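Local coordinates for protein lipolytic enzyme (Clostridium thermocellum, PDB 2VPT) that probably removes acetyl groups from acetylated xylan, acting through this catalytic domain of a longer cellulosomal family 3 carbohydrate esterase, at residues Lys4-Cys15 with His82-Gly93. Numbering follows the deposited sequence.
Sequences KTIKIMPVGDSC and HNPDVVFLWIGG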
loop_
_atom_site.group_PDB
_atom_site.type_symbol
_atom_site.label_atom_id
_atom_site.label_comp_id
_atom_site.label_asym_id
_atom_site.label_seq_id
_atom_site.Cartn_x
_atom_site.Cartn_y
_atom_site.Cartn_z
ATOM N N LYS A 4 -20.230 -21.617 -4.809
ATOM C CA LYS A 4 -19.877 -21.046 -3.483
ATOM C C LYS A 4 -18.822 -19.960 -3.678
ATOM O O LYS A 4 -17.847 -20.175 -4.407
ATOM C CB LYS A 4 -19.316 -22.134 -2.556
ATOM C CG LYS A 4 -19.021 -21.631 -1.150
ATOM C CD LYS A 4 -18.100 -22.544 -0.368
ATOM C CE LYS A 4 -17.534 -21.825 0.848
ATOM N NZ LYS A 4 -16.730 -22.736 1.718
ATOM N N THR A 5 -19.033 -18.804 -3.049
ATOM C CA THR A 5 -17.977 -17.783 -2.955
ATOM C C THR A 5 -16.871 -18.310 -2.053
ATOM O O THR A 5 -17.143 -18.781 -0.950
ATOM C CB THR A 5 -18.488 -16.436 -2.407
ATOM O OG1 THR A 5 -19.420 -15.858 -3.334
ATOM C CG2 THR A 5 -17.338 -15.450 -2.205
ATOM N N ILE A 6 -15.640 -18.233 -2.559
ATOM C CA ILE A 6 -14.436 -18.665 -1.842
ATOM C C ILE A 6 -13.727 -17.435 -1.265
ATOM O O ILE A 6 -13.348 -16.542 -2.020
ATOM C CB ILE A 6 -13.443 -19.388 -2.795
ATOM C CG1 ILE A 6 -14.146 -20.466 -3.631
ATOM C CG2 ILE A 6 -12.275 -19.999 -2.003
ATOM C CD1 ILE A 6 -13.240 -21.158 -4.599
ATOM N N LYS A 7 -13.562 -17.393 0.052
ATOM C CA LYS A 7 -12.796 -16.329 0.715
ATOM C C LYS A 7 -11.331 -16.737 0.758
ATOM O O LYS A 7 -10.982 -17.787 1.315
ATOM C CB LYS A 7 -13.295 -16.079 2.134
ATOM C CG LYS A 7 -14.676 -15.429 2.196
ATOM C CD LYS A 7 -15.123 -15.178 3.625
ATOM C CE LYS A 7 -16.401 -14.352 3.673
ATOM N NZ LYS A 7 -16.795 -13.974 5.066
ATOM N N ILE A 8 -10.484 -15.920 0.148
ATOM C CA ILE A 8 -9.061 -16.171 0.053
ATOM C C ILE A 8 -8.321 -15.027 0.728
ATOM O O ILE A 8 -8.560 -13.870 0.404
ATOM C CB ILE A 8 -8.578 -16.265 -1.407
ATOM C CG1 ILE A 8 -9.335 -17.367 -2.169
ATOM C CG2 ILE A 8 -7.068 -16.510 -1.414
ATOM C CD1 ILE A 8 -8.993 -17.483 -3.656
HETATM N N MSE A 9 -7.443 -15.345 1.678
HETATM C CA MSE A 9 -6.643 -14.336 2.353
HETATM C C MSE A 9 -5.207 -14.380 1.847
HETATM O O MSE A 9 -4.460 -15.312 2.168
HETATM C CB MSE A 9 -6.646 -14.555 3.855
HETATM C CG MSE A 9 -5.950 -13.417 4.598
HETATM SE SE MSE A 9 -5.858 -13.701 6.490
HETATM C CE MSE A 9 -6.954 -13.308 6.667
ATOM N N PRO A 10 -4.803 -13.371 1.062
ATOM C CA PRO A 10 -3.389 -13.271 0.683
ATOM C C PRO A 10 -2.562 -12.730 1.842
ATOM O O PRO A 10 -2.793 -11.613 2.283
ATOM C CB PRO A 10 -3.402 -12.278 -0.495
ATOM C CG PRO A 10 -4.838 -12.112 -0.857
ATOM C CD PRO A 10 -5.601 -12.314 0.408
ATOM N N VAL A 11 -1.622 -13.529 2.333
ATOM C CA VAL A 11 -0.795 -13.176 3.487
ATOM C C VAL A 11 0.656 -13.114 3.014
ATOM O O VAL A 11 1.165 -14.063 2.427
ATOM C CB VAL A 11 -0.907 -14.215 4.615
ATOM C CG1 VAL A 11 0.026 -13.855 5.760
ATOM C CG2 VAL A 11 -2.315 -14.314 5.091
ATOM N N GLY A 12 1.345 -12.007 3.265
ATOM C CA GLY A 12 2.732 -11.942 2.876
ATOM C C GLY A 12 3.387 -10.634 3.214
ATOM O O GLY A 12 2.950 -9.906 4.132
ATOM N N ASP A 13 4.443 -10.350 2.454
ATOM C CA ASP A 13 5.305 -9.194 2.659
ATOM C C ASP A 13 5.101 -8.181 1.531
ATOM O O ASP A 13 3.984 -8.059 1.022
ATOM C CB ASP A 13 6.763 -9.665 2.850
ATOM C CG ASP A 13 7.275 -10.517 1.715
ATOM O OD1 ASP A 13 6.794 -10.383 0.557
ATOM O OD2 ASP A 13 8.178 -11.349 1.977
ATOM N N SER A 14 6.124 -7.443 1.128
ATOM C CA SER A 14 5.915 -6.436 0.095
ATOM C C SER A 14 5.545 -7.044 -1.248
ATOM O O SER A 14 5.026 -6.334 -2.101
ATOM C CB SER A 14 7.101 -5.510 -0.080
ATOM O OG SER A 14 8.261 -6.242 -0.235
ATOM N N CYS A 15 5.835 -8.331 -1.450
ATOM C CA CYS A 15 5.464 -8.995 -2.692
ATOM C C CYS A 15 3.975 -9.271 -2.782
ATOM O O CYS A 15 3.458 -9.474 -3.879
ATOM C CB CYS A 15 6.242 -10.290 -2.887
ATOM S SG CYS A 15 8.028 -10.117 -2.941
ATOM N N HIS A 82 -11.345 -12.665 9.640
ATOM C CA HIS A 82 -11.748 -12.789 8.232
ATOM C C HIS A 82 -12.236 -14.174 7.833
ATOM O O HIS A 82 -12.875 -14.319 6.794
ATOM C CB HIS A 82 -10.606 -12.332 7.327
ATOM C CG HIS A 82 -10.232 -10.903 7.544
ATOM N ND1 HIS A 82 -11.059 -9.861 7.183
ATOM C CD2 HIS A 82 -9.150 -10.344 8.133
ATOM C CE1 HIS A 82 -10.486 -8.719 7.520
ATOM N NE2 HIS A 82 -9.331 -8.984 8.105
ATOM N N ASN A 83 -11.930 -15.174 8.654
ATOM C CA ASN A 83 -12.388 -16.551 8.450
ATOM C C ASN A 83 -12.281 -17.025 6.996
ATOM O O ASN A 83 -13.247 -17.471 6.395
ATOM C CB ASN A 83 -13.816 -16.735 8.993
ATOM C CG ASN A 83 -14.202 -18.188 9.140
ATOM O OD1 ASN A 83 -13.367 -19.047 9.422
ATOM N ND2 ASN A 83 -15.484 -18.470 8.942
ATOM N N PRO A 84 -11.077 -16.964 6.429
ATOM C CA PRO A 84 -10.926 -17.360 5.042
ATOM C C PRO A 84 -11.079 -18.865 4.835
ATOM O O PRO A 84 -10.782 -19.649 5.732
ATOM C CB PRO A 84 -9.486 -16.962 4.733
ATOM C CG PRO A 84 -8.802 -17.039 6.046
ATOM C CD PRO A 84 -9.794 -16.572 7.033
ATOM N N ASP A 85 -11.502 -19.244 3.642
ATOM C CA ASP A 85 -11.515 -20.650 3.224
ATOM C C ASP A 85 -10.121 -21.113 2.798
ATOM O O ASP A 85 -9.753 -22.274 2.970
ATOM C CB ASP A 85 -12.504 -20.835 2.075
ATOM C CG ASP A 85 -13.901 -20.419 2.450
ATOM O OD1 ASP A 85 -14.422 -20.980 3.434
ATOM O OD2 ASP A 85 -14.466 -19.531 1.786
ATOM N N VAL A 86 -9.336 -20.182 2.259
ATOM C CA VAL A 86 -8.044 -20.457 1.663
ATOM C C VAL A 86 -7.101 -19.329 2.076
ATOM O O VAL A 86 -7.508 -18.158 2.143
ATOM C CB VAL A 86 -8.145 -20.471 0.115
ATOM C CG1 VAL A 86 -6.800 -20.707 -0.546
ATOM C CG2 VAL A 86 -9.143 -21.537 -0.364
ATOM N N VAL A 87 -5.850 -19.686 2.356
ATOM C CA VAL A 87 -4.789 -18.731 2.613
ATOM C C VAL A 87 -3.714 -18.914 1.554
ATOM O O VAL A 87 -3.297 -20.040 1.285
ATOM C CB VAL A 87 -4.187 -18.923 4.030
ATOM C CG1 VAL A 87 -2.930 -18.072 4.222
ATOM C CG2 VAL A 87 -5.235 -18.613 5.066
ATOM N N PHE A 88 -3.272 -17.804 0.962
ATOM C CA PHE A 88 -2.152 -17.768 0.048
ATOM C C PHE A 88 -0.992 -17.160 0.823
ATOM O O PHE A 88 -0.943 -15.940 1.007
ATOM C CB PHE A 88 -2.432 -16.876 -1.170
ATOM C CG PHE A 88 -3.413 -17.416 -2.181
ATOM C CD1 PHE A 88 -3.825 -18.736 -2.218
ATOM C CD2 PHE A 88 -3.892 -16.550 -3.156
ATOM C CE1 PHE A 88 -4.707 -19.173 -3.216
ATOM C CE2 PHE A 88 -4.773 -16.988 -4.145
ATOM C CZ PHE A 88 -5.162 -18.296 -4.169
ATOM N N LEU A 89 -0.062 -17.992 1.281
ATOM C CA LEU A 89 1.038 -17.528 2.131
ATOM C C LEU A 89 2.322 -17.395 1.313
ATOM O O LEU A 89 2.757 -18.332 0.652
ATOM C CB LEU A 89 1.229 -18.513 3.293
ATOM C CG LEU A 89 2.325 -18.160 4.295
ATOM C CD1 LEU A 89 1.991 -16.870 5.030
ATOM C CD2 LEU A 89 2.546 -19.288 5.277
ATOM N N TRP A 90 2.940 -16.230 1.378
ATOM C CA TRP A 90 4.158 -15.950 0.638
ATOM C C TRP A 90 5.033 -15.101 1.543
ATOM O O TRP A 90 4.857 -13.878 1.639
ATOM C CB TRP A 90 3.822 -15.252 -0.692
ATOM C CG TRP A 90 4.991 -15.050 -1.595
ATOM C CD1 TRP A 90 6.243 -15.574 -1.455
ATOM C CD2 TRP A 90 5.025 -14.265 -2.790
ATOM N NE1 TRP A 90 7.052 -15.149 -2.471
ATOM C CE2 TRP A 90 6.321 -14.360 -3.322
ATOM C CE3 TRP A 90 4.080 -13.497 -3.470
ATOM C CZ2 TRP A 90 6.690 -13.711 -4.487
ATOM C CZ3 TRP A 90 4.458 -12.864 -4.635
ATOM C CH2 TRP A 90 5.742 -12.973 -5.129
ATOM N N ILE A 91 5.980 -15.754 2.225
ATOM C CA ILE A 91 6.683 -15.097 3.326
ATOM C C ILE A 91 8.052 -15.717 3.572
ATOM O O ILE A 91 8.301 -16.875 3.222
ATOM C CB ILE A 91 5.803 -15.176 4.594
ATOM C CG1 ILE A 91 6.165 -14.122 5.646
ATOM C CG2 ILE A 91 5.790 -16.576 5.170
ATOM C CD1 ILE A 91 5.873 -12.686 5.240
ATOM N N GLY A 92 8.951 -14.913 4.141
ATOM C CA GLY A 92 10.261 -15.383 4.617
ATOM C C GLY A 92 11.443 -14.751 3.939
ATOM O O GLY A 92 12.572 -14.881 4.412
ATOM N N GLY A 93 11.220 -14.036 2.847
ATOM C CA GLY A 93 12.294 -13.354 2.174
ATOM C C GLY A 93 12.948 -12.320 3.073
ATOM O O GLY A 93 14.162 -12.131 3.024
HETATM O O HOH W 1 -14.570 -12.328 5.813
HETATM O O HOH W 2 4.608 -11.896 -0.104
HETATM O O HOH W 3 9.148 -12.004 4.389
#
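M9 and V11 of strand 5-12 each bond through both N and O to strand 86-90, taking V86 O and F88 N, then F88 O and W90 N. The strands run parallel, 19° apart. K7 O takes D85 N and V86 N together, while K7 N gives an almost straight 2.9 Å bond to the anti side of D85 OD2. A weak salt bridge from K4 NZ reaches D85 OD1.

On one sheet face, I8 CG2 sits over the centre of the F88 ring in a CH-pi contact, 3.5 Å from its centroid; the W191 ring stacks with F88. On the other, V11 CG1, anti to the backbone N (chi1 177°), meets L89 CD1, and selenomethionine M9 packs its CB 3.8 Å from P84 CB.

Toward the C-terminal ends of the strands, C15 CB packs over the six-membered ring of W90. D13 OD1 caps helix 14-17 by accepting from C15 N; D13 OD2 hydrogen-bonds to Y128 OH, and a water links D13 N to W90 O.

These are neighbouring parallel strands of an SGNH-hydrolase core; S14, bonded to H178, is probably the GDS-motif nucleophile, and the helix start at G92 probably lies by the family's oxyanion hole.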